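Local coordinates for cyanuric acid amidohydrolase (Azorhizobium caulinodans, PDB 4NQ3), which hydrolyses cyanuric acid, opening its s-triazine ring to give carboxybiuret, which decarboxylates to biuret, a step in the breakdown of atrazine and melamine, at residues M1-V6 with E243-L249; P147-V153 with A221-C225; A268-A274 with V349-M355. All coordinates share one frame. Residues are numbered along the deposited sequence.

Contact 1. Residues M1-V6 with E243-L249; sequences MPIAKV and EGWSGPL
The N-terminal strand, extended from P2 to V6, runs beside the irregular loop 243-249. CA of P2 lies nearest CA of W245 (5.3 Å), and CA of I3 nearest CA of S246 (5.2 Å). At E243 the carbonyl O lies 3.3 Å from CE of the selenomethionine M1, which is poorly ordered. G244 follows, its O 3.4 Å from CD of P2. W245 is extended (phi/psi -123/153) with chi1 m (-78°) and chi2 67°. This lays the indole beside the strand. P2 CG sits over the five-membered ring, 4.0 Å from its centroid and 7° off the normal, a CH-pi contact. CZ3 of W245 packs 3.7 Å from CB of A4. Beyond the two segments, NE1 of W245 makes a weak hydrogen bond to O of A142. S246 makes the one direct hydrogen bond, from its N to O of P2 (3.0 Å). Its O takes a CA-H...O contact from CA of I3 (3.2 Å) and a hydrogen bond from a water (2.6 Å), which accepts from N of A4 (2.8 Å). G247 has phi/psi 138/177, and a CB there would clash with CG2 of I3. P248 (-77/-22) turns the chain. L249 (chi1 m, chi2 t) sets CD1 3.8 Å from CG2 of V6. A second water accepts from N of L249 (3.1 Å) and donates to O of A4 (2.9 Å). Here the linker between repeating units B and C lies against the first strand of unit A, a surface contact between units of the threefold cyclic amide hydrolase fold.

Contact 2. Residues P147-V153 with A221-C225; sequences PEDVHFV and ARASC
This is a parallel strand pair at the edge of the four-stranded mixed sheet of repeating unit B. Strands 150-153 and 223-225 run 5.6 Å apart at 15°. V153 bridges A223 (CA-CA 5.2 Å), and F152 lies nearest R222 (CA-CA 4.8 Å). Two backbone bonds flank A223: N of V153 donates to O of R222 (2.9 Å), and N of S224 donates to O of V153 (2.8 Å). Before the strand, a 3-10 turn at 147-149 is closed by N of V150 on O of P147 (2.9 Å). H151 (phi/psi -115/-19) and F152 both face L239 on the neighbouring strand, a classic beta bulge. R222 extends back along the first segment with chi angles m, t, m. Its NH1 makes a weak hydrogen bond to O of V150 (3.3 Å). NH2 has its main partner in E201, a salt bridge; its ion pair with OE1 of E148 is long (4.0 Å). ND1 of H151 is hydrogen-bonded to ND1 of H253. OG of S224 is satisfied by Q154, while C225 O accepts from K285. The strand runs on to the nucleophile S226. F152, buried with chi1 t, brings its CZ to 3.2 Å from CB of S224.

Contact 3. Residues A268-A274 with V349-M355; sequences ALSALGA and VIAARTM
O of G273 accepts a hydrogen bond from N of T354 (3.0 Å), the best between segments 268-274, which runs off the end of a helix, and 349-355, which runs off the end of a strand. OG1 of T354 adds a weak bond to the same O of G273 (3.5 Å). R353, with chi1 and chi2 t and chi3 m, curls over the helix end. Its NH2 bonds weakly to O of A271 (2.9 Å), and one guanidinium face lies over C of L272 and CA of G273. The helix closes in a Schellman motif: G273 has phi/psi 63/35, its N donates to O of S270 (2.9 Å), and N of A274 donates to O of L269 (3.0 Å). A CB on G273 would clash with NH1 of R353. This is helix-on-sheet packing within repeating unit C. L272 (m, t) sets CD1 3.7 Å from CG1 of V349 and 3.9 Å from CB of A351. CD2 of L269 (m, t) reaches CG1 of V349 (chi1 t) at 3.8 Å. A268 CB meets V349 CG2 at 3.8 Å, and A274 CB meets A351 CB at 3.7 Å.

In the fold
The chain starts in unit A with strand 2-10, the first half of contact 1. It completes unit A and enters unit B, where contact 2 brings strands 150-157 and 223-227 together, with 67 residues between its segments. The chain then leaves unit B through 243-249. Contact 1 closes there, so contact 2 is nested inside its loop without touching it. Strand 249-256 opens unit C. Contact 3 follows in series and joins the end of helix 263-271 to the end of strand 345-352, near the C terminus. Contacts 1 and 3 touch: L249 packs on I350 and A351, and P248 on A352. Thus contact 1 joins units, while contacts 2 and 3 each lie within one.

Contact 1. Residues M1-V6 with E243-L249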
loop_
_atom_site.group_PDB
_atom_site.type_symbol
_atom_site.label_atom_id
_atom_site.label_comp_id
_atom_site.label_asym_id
_atom_site.label_seq_id
_atom_site.Cartn_x
_atom_site.Cartn_y
_atom_site.Cartn_z
HETATM N N MSE A 1 -40.671 -27.931 -13.920
HETATM C CA MSE A 1 -39.842 -27.853 -12.710
HETATM C C MSE A 1 -38.400 -27.391 -12.976
HETATM O O MSE A 1 -37.639 -28.099 -13.627
HETATM C CB MSE A 1 -39.809 -29.214 -12.007
HETATM C CG MSE A 1 -40.710 -29.335 -10.767
HETATM SE SE MSE A 1 -39.782 -30.130 -9.239
HETATM C CE MSE A 1 -41.212 -29.985 -7.925
ATOM N N PRO A 2 -38.013 -26.220 -12.440
ATOM C CA PRO A 2 -36.711 -25.576 -12.669
ATOM C C PRO A 2 -35.522 -26.170 -11.904
ATOM O O PRO A 2 -35.641 -26.691 -10.795
ATOM C CB PRO A 2 -36.949 -24.148 -12.195
ATOM C CG PRO A 2 -37.962 -24.295 -11.131
ATOM C CD PRO A 2 -38.873 -25.402 -11.571
ATOM N N ILE A 3 -34.358 -26.057 -12.533
ATOM C CA ILE A 3 -33.083 -26.564 -12.043
ATOM C C ILE A 3 -32.046 -25.453 -11.873
ATOM O O ILE A 3 -31.828 -24.661 -12.787
ATOM C CB ILE A 3 -32.542 -27.609 -13.019
ATOM C CG1 ILE A 3 -33.577 -28.726 -13.167
ATOM C CG2 ILE A 3 -31.160 -28.094 -12.594
ATOM C CD1 ILE A 3 -33.172 -29.830 -14.088
ATOM N N ALA A 4 -31.380 -25.392 -10.729
ATOM C CA ALA A 4 -30.276 -24.443 -10.593
ATOM C C ALA A 4 -29.006 -25.028 -11.193
ATOM O O ALA A 4 -28.624 -26.164 -10.917
ATOM C CB ALA A 4 -30.042 -24.068 -9.135
ATOM N N LYS A 5 -28.338 -24.232 -12.005
ATOM C CA LYS A 5 -27.067 -24.628 -12.568
ATOM C C LYS A 5 -26.061 -23.559 -12.149
ATOM O O LYS A 5 -26.262 -22.370 -12.407
ATOM C CB LYS A 5 -27.193 -24.764 -14.097
ATOM C CG LYS A 5 -27.559 -26.175 -14.580
ATOM C CD LYS A 5 -28.160 -26.208 -15.991
ATOM C CE LYS A 5 -27.141 -25.882 -17.101
ATOM N NZ LYS A 5 -27.751 -25.589 -18.464
ATOM N N VAL A 6 -25.008 -23.967 -11.451
ATOM C CA VAL A 6 -23.977 -23.026 -11.014
ATOM C C VAL A 6 -22.644 -23.304 -11.695
ATOM O O VAL A 6 -22.119 -24.422 -11.602
ATOM C CB VAL A 6 -23.792 -23.079 -9.503
ATOM C CG1 VAL A 6 -22.678 -22.152 -9.072
ATOM C CG2 VAL A 6 -25.084 -22.718 -8.836
ATOM N N GLU A 243 -38.789 -26.986 -2.304
ATOM C CA GLU A 243 -39.484 -28.149 -2.839
ATOM C C GLU A 243 -39.797 -27.971 -4.335
ATOM O O GLU A 243 -39.902 -28.958 -5.074
ATOM C CB GLU A 243 -40.776 -28.408 -2.064
ATOM C CG GLU A 243 -40.598 -28.622 -0.568
ATOM C CD GLU A 243 -39.996 -29.980 -0.224
ATOM O OE1 GLU A 243 -39.977 -30.866 -1.112
ATOM O OE2 GLU A 243 -39.569 -30.168 0.944
ATOM N N GLY A 244 -39.977 -26.720 -4.765
ATOM C CA GLY A 244 -40.387 -26.425 -6.129
ATOM C C GLY A 244 -39.255 -26.315 -7.121
ATOM O O GLY A 244 -39.445 -25.849 -8.245
ATOM N N TRP A 245 -38.066 -26.723 -6.685
ATOM C CA TRP A 245 -36.879 -26.807 -7.531
ATOM C C TRP A 245 -36.316 -28.233 -7.497
ATOM O O TRP A 245 -36.513 -28.955 -6.528
ATOM C CB TRP A 245 -35.809 -25.814 -7.066
ATOM C CG TRP A 245 -36.026 -24.369 -7.460
ATOM C CD1 TRP A 245 -37.007 -23.539 -7.026
ATOM C CD2 TRP A 245 -35.190 -23.580 -8.322
ATOM N NE1 TRP A 245 -36.859 -22.291 -7.585
ATOM C CE2 TRP A 245 -35.752 -22.293 -8.385
ATOM C CE3 TRP A 245 -34.027 -23.843 -9.048
ATOM C CZ2 TRP A 245 -35.198 -21.277 -9.145
ATOM C CZ3 TRP A 245 -33.483 -22.836 -9.806
ATOM C CH2 TRP A 245 -34.068 -21.564 -9.850
ATOM N N SER A 246 -35.627 -28.652 -8.549
ATOM C CA SER A 246 -34.904 -29.923 -8.492
ATOM C C SER A 246 -33.538 -29.842 -9.183
ATOM O O SER A 246 -33.226 -28.869 -9.865
ATOM C CB SER A 246 -35.722 -31.040 -9.120
ATOM O OG SER A 246 -35.728 -30.871 -10.523
ATOM N N GLY A 247 -32.729 -30.871 -8.997
ATOM C CA GLY A 247 -31.401 -30.898 -9.560
ATOM C C GLY A 247 -30.442 -31.460 -8.535
ATOM O O GLY A 247 -30.813 -31.770 -7.405
ATOM N N PRO A 248 -29.186 -31.604 -8.926
ATOM C CA PRO A 248 -28.186 -32.208 -8.049
ATOM C C PRO A 248 -27.693 -31.266 -6.955
ATOM O O PRO A 248 -27.184 -31.714 -5.930
ATOM C CB PRO A 248 -27.055 -32.561 -9.016
ATOM C CG PRO A 248 -27.196 -31.607 -10.130
ATOM C CD PRO A 248 -28.654 -31.293 -10.263
ATOM N N LEU A 249 -27.835 -29.966 -7.167
ATOM C CA LEU A 249 -27.180 -29.023 -6.279
ATOM C C LEU A 249 -28.025 -28.669 -5.057
ATOM O O LEU A 249 -29.208 -28.341 -5.181
ATOM C CB LEU A 249 -26.810 -27.757 -7.061
ATOM C CG LEU A 249 -25.695 -27.861 -8.113
ATOM C CD1 LEU A 249 -25.468 -26.537 -8.774
ATOM C CD2 LEU A 249 -24.407 -28.320 -7.443
HETATM O O HOH W 1 -29.551 -28.121 -9.046
HETATM O O HOH W 2 -31.852 -27.093 -8.516
#

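Contact 2. Residues P147-V153 with A221-C225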
loop_
_atom_site.group_PDB
_atom_site.type_symbol
_atom_site.label_atom_id
_atom_site.label_comp_id
_atom_site.label_asym_id
_atom_site.label_seq_id
_atom_site.Cartn_x
_atom_site.Cartn_y
_atom_site.Cartn_z
ATOM N N PRO A 147 -38.613 -18.461 5.540
ATOM C CA PRO A 147 -37.256 -17.928 5.658
ATOM C C PRO A 147 -36.223 -18.989 6.087
ATOM O O PRO A 147 -35.059 -18.854 5.738
ATOM C CB PRO A 147 -37.404 -16.824 6.715
ATOM C CG PRO A 147 -38.824 -16.425 6.626
ATOM C CD PRO A 147 -39.578 -17.695 6.341
ATOM N N GLU A 148 -36.617 -20.039 6.797
ATOM C CA GLU A 148 -35.612 -21.022 7.191
ATOM C C GLU A 148 -35.087 -21.771 5.974
ATOM O O GLU A 148 -34.066 -22.452 6.053
ATOM C CB GLU A 148 -36.159 -22.005 8.239
ATOM C CG GLU A 148 -36.406 -21.366 9.610
ATOM C CD GLU A 148 -35.108 -20.842 10.267
ATOM O OE1 GLU A 148 -34.861 -19.605 10.235
ATOM O OE2 GLU A 148 -34.337 -21.665 10.817
ATOM N N ASP A 149 -35.728 -21.576 4.830
ATOM C CA ASP A 149 -35.269 -22.226 3.617
ATOM C C ASP A 149 -34.334 -21.323 2.829
ATOM O O ASP A 149 -33.861 -21.704 1.767
ATOM C CB ASP A 149 -36.453 -22.645 2.745
ATOM C CG ASP A 149 -37.195 -23.837 3.319
ATOM O OD1 ASP A 149 -36.535 -24.723 3.911
ATOM O OD2 ASP A 149 -38.436 -23.890 3.180
ATOM N N VAL A 150 -34.067 -20.131 3.349
ATOM C CA VAL A 150 -33.075 -19.247 2.757
ATOM C C VAL A 150 -31.724 -19.519 3.390
ATOM O O VAL A 150 -31.599 -19.551 4.605
ATOM C CB VAL A 150 -33.457 -17.761 2.944
ATOM C CG1 VAL A 150 -32.296 -16.859 2.598
ATOM C CG2 VAL A 150 -34.681 -17.413 2.095
ATOM N N HIS A 151 -30.693 -19.668 2.573
ATOM C CA HIS A 151 -29.383 -20.038 3.099
ATOM C C HIS A 151 -28.311 -18.983 2.921
ATOM O O HIS A 151 -27.308 -18.997 3.620
ATOM C CB HIS A 151 -28.922 -21.346 2.465
ATOM C CG HIS A 151 -29.606 -22.531 3.051
ATOM N ND1 HIS A 151 -29.098 -23.209 4.140
ATOM C CD2 HIS A 151 -30.782 -23.125 2.747
ATOM C CE1 HIS A 151 -29.926 -24.183 4.469
ATOM N NE2 HIS A 151 -30.956 -24.151 3.643
ATOM N N PHE A 152 -28.534 -18.050 2.012
ATOM C CA PHE A 152 -27.532 -17.060 1.718
ATOM C C PHE A 152 -28.139 -15.927 0.917
ATOM O O PHE A 152 -28.790 -16.169 -0.080
ATOM C CB PHE A 152 -26.419 -17.718 0.946
ATOM C CG PHE A 152 -25.186 -16.905 0.853
ATOM C CD1 PHE A 152 -24.292 -16.879 1.908
ATOM C CD2 PHE A 152 -24.893 -16.200 -0.312
ATOM C CE1 PHE A 152 -23.129 -16.157 1.827
ATOM C CE2 PHE A 152 -23.720 -15.455 -0.404
ATOM C CZ PHE A 152 -22.829 -15.442 0.671
ATOM N N VAL A 153 -27.996 -14.696 1.384
ATOM C CA VAL A 153 -28.467 -13.559 0.610
ATOM C C VAL A 153 -27.304 -12.629 0.280
ATOM O O VAL A 153 -26.737 -11.986 1.167
ATOM C CB VAL A 153 -29.559 -12.798 1.347
ATOM C CG1 VAL A 153 -30.070 -11.643 0.491
ATOM C CG2 VAL A 153 -30.672 -13.755 1.658
ATOM N N ALA A 221 -27.510 -14.318 10.120
ATOM C CA ALA A 221 -26.656 -15.463 9.822
ATOM C C ALA A 221 -26.603 -15.731 8.311
ATOM O O ALA A 221 -25.954 -16.680 7.863
ATOM C CB ALA A 221 -27.155 -16.699 10.561
ATOM N N ARG A 222 -27.278 -14.907 7.521
ATOM C CA ARG A 222 -27.351 -15.225 6.118
ATOM C C ARG A 222 -26.959 -14.083 5.196
ATOM O O ARG A 222 -26.726 -14.292 3.995
ATOM C CB ARG A 222 -28.753 -15.725 5.802
ATOM C CG ARG A 222 -28.819 -17.205 6.111
ATOM C CD ARG A 222 -30.188 -17.708 6.422
ATOM N NE ARG A 222 -30.696 -17.155 7.664
ATOM C CZ ARG A 222 -31.968 -17.243 8.014
ATOM N NH1 ARG A 222 -32.811 -17.888 7.225
ATOM N NH2 ARG A 222 -32.400 -16.700 9.140
ATOM N N ALA A 223 -26.818 -12.894 5.771
ATOM C CA ALA A 223 -26.445 -11.714 5.002
ATOM C C ALA A 223 -25.014 -11.800 4.481
ATOM O O ALA A 223 -24.095 -12.168 5.213
ATOM C CB ALA A 223 -26.628 -10.444 5.851
ATOM N N SER A 224 -24.833 -11.472 3.206
ATOM C CA SER A 224 -23.497 -11.266 2.676
ATOM C C SER A 224 -23.471 -10.015 1.791
ATOM O O SER A 224 -23.997 -10.012 0.696
ATOM C CB SER A 224 -23.033 -12.482 1.904
ATOM O OG SER A 224 -21.813 -12.198 1.249
ATOM N N CYS A 225 -22.872 -8.939 2.280
ATOM C CA CYS A 225 -22.922 -7.670 1.565
ATOM C C CYS A 225 -21.576 -7.206 1.052
ATOM O O CYS A 225 -20.564 -7.303 1.744
ATOM C CB CYS A 225 -23.520 -6.626 2.473
ATOM S SG CYS A 225 -25.104 -7.228 3.043
#

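Contact 3. Residues A268-A274 with V349-M355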
loop_
_atom_site.group_PDB
_atom_site.type_symbol
_atom_site.label_atom_id
_atom_site.label_comp_id
_atom_site.label_asym_id
_atom_site.label_seq_id
_atom_site.Cartn_x
_atom_site.Cartn_y
_atom_site.Cartn_z
ATOM N N ALA A 268 -21.157 -27.984 7.157
ATOM C CA ALA A 268 -21.937 -27.717 5.960
ATOM C C ALA A 268 -21.755 -28.847 4.938
ATOM O O ALA A 268 -22.728 -29.353 4.387
ATOM C CB ALA A 268 -21.548 -26.377 5.362
ATOM N N LEU A 269 -20.511 -29.259 4.709
ATOM C CA LEU A 269 -20.223 -30.361 3.794
ATOM C C LEU A 269 -20.901 -31.673 4.247
ATOM O O LEU A 269 -21.348 -32.465 3.413
ATOM C CB LEU A 269 -18.714 -30.537 3.656
ATOM C CG LEU A 269 -17.995 -29.417 2.896
ATOM C CD1 LEU A 269 -16.502 -29.475 3.108
ATOM C CD2 LEU A 269 -18.297 -29.514 1.400
ATOM N N SER A 270 -20.972 -31.915 5.556
ATOM C CA SER A 270 -21.709 -33.075 6.063
ATOM C C SER A 270 -23.191 -33.021 5.721
ATOM O O SER A 270 -23.761 -33.993 5.225
ATOM C CB SER A 270 -21.561 -33.200 7.564
ATOM O OG SER A 270 -20.435 -33.986 7.869
ATOM N N ALA A 271 -23.814 -31.881 5.996
ATOM C CA ALA A 271 -25.229 -31.689 5.708
ATOM C C ALA A 271 -25.549 -31.978 4.245
ATOM O O ALA A 271 -26.583 -32.571 3.925
ATOM C CB ALA A 271 -25.638 -30.281 6.070
ATOM N N LEU A 272 -24.639 -31.554 3.370
ATOM C CA LEU A 272 -24.759 -31.717 1.920
ATOM C C LEU A 272 -24.377 -33.115 1.397
ATOM O O LEU A 272 -24.571 -33.406 0.200
ATOM C CB LEU A 272 -23.884 -30.680 1.229
ATOM C CG LEU A 272 -24.316 -29.223 1.301
ATOM C CD1 LEU A 272 -23.166 -28.336 0.839
ATOM C CD2 LEU A 272 -25.542 -29.002 0.433
ATOM N N GLY A 273 -23.829 -33.959 2.278
ATOM C CA GLY A 273 -23.369 -35.284 1.894
ATOM C C GLY A 273 -22.238 -35.248 0.873
ATOM O O GLY A 273 -22.132 -36.095 -0.019
ATOM N N ALA A 274 -21.390 -34.239 0.999
ATOM C CA ALA A 274 -20.271 -34.062 0.093
ATOM C C ALA A 274 -18.952 -33.939 0.848
ATOM O O ALA A 274 -18.925 -33.644 2.047
ATOM C CB ALA A 274 -20.499 -32.841 -0.772
ATOM N N VAL A 349 -21.940 -23.241 1.563
ATOM C CA VAL A 349 -21.311 -24.169 0.645
ATOM C C VAL A 349 -22.339 -24.660 -0.333
ATOM O O VAL A 349 -23.497 -24.858 0.040
ATOM C CB VAL A 349 -20.707 -25.353 1.376
ATOM C CG1 VAL A 349 -20.083 -26.301 0.393
ATOM C CG2 VAL A 349 -19.677 -24.863 2.358
ATOM N N ILE A 350 -21.930 -24.842 -1.583
ATOM C CA ILE A 350 -22.827 -25.369 -2.608
ATOM C C ILE A 350 -22.227 -26.598 -3.239
ATOM O O ILE A 350 -21.192 -26.518 -3.896
ATOM C CB ILE A 350 -23.104 -24.369 -3.707
ATOM C CG1 ILE A 350 -23.901 -23.187 -3.161
ATOM C CG2 ILE A 350 -23.864 -25.050 -4.827
ATOM C CD1 ILE A 350 -24.173 -22.161 -4.194
ATOM N N ALA A 351 -22.857 -27.744 -3.029
ATOM C CA ALA A 351 -22.276 -28.993 -3.512
ATOM C C ALA A 351 -23.332 -29.947 -4.059
ATOM O O ALA A 351 -24.521 -29.762 -3.807
ATOM C CB ALA A 351 -21.504 -29.656 -2.389
ATOM N N ALA A 352 -22.907 -30.968 -4.800
ATOM C CA ALA A 352 -23.821 -32.057 -5.135
ATOM C C ALA A 352 -23.632 -33.206 -4.136
ATOM O O ALA A 352 -22.553 -33.368 -3.546
ATOM C CB ALA A 352 -23.606 -32.534 -6.553
ATOM N N ARG A 353 -24.690 -33.989 -3.922
ATOM C CA ARG A 353 -24.628 -35.105 -2.981
ATOM C C ARG A 353 -23.875 -36.296 -3.571
ATOM O O ARG A 353 -24.093 -36.665 -4.731
ATOM C CB ARG A 353 -26.034 -35.533 -2.548
ATOM C CG ARG A 353 -26.045 -36.696 -1.539
ATOM C CD ARG A 353 -27.388 -36.831 -0.826
ATOM N NE ARG A 353 -27.634 -35.718 0.091
ATOM C CZ ARG A 353 -27.174 -35.664 1.341
ATOM N NH1 ARG A 353 -26.445 -36.664 1.821
ATOM N NH2 ARG A 353 -27.441 -34.619 2.116
ATOM N N THR A 354 -22.978 -36.876 -2.772
ATOM C CA THR A 354 -22.317 -38.136 -3.119
ATOM C C THR A 354 -22.482 -39.157 -1.980
ATOM O O THR A 354 -21.973 -40.279 -2.064
ATOM C CB THR A 354 -20.810 -37.935 -3.422
ATOM O OG1 THR A 354 -20.072 -37.834 -2.193
ATOM C CG2 THR A 354 -20.593 -36.675 -4.266
HETATM N N MSE A 355 -23.197 -38.759 -0.925
HETATM C CA MSE A 355 -23.493 -39.645 0.202
HETATM C C MSE A 355 -24.680 -39.137 1.025
HETATM O O MSE A 355 -25.364 -39.912 1.703
HETATM C CB MSE A 355 -22.263 -39.802 1.102
HETATM C CG MSE A 355 -21.893 -38.554 1.905
HETATM SE SE MSE A 355 -20.153 -38.694 2.812
HETATM C CE MSE A 355 -18.981 -38.916 1.253
#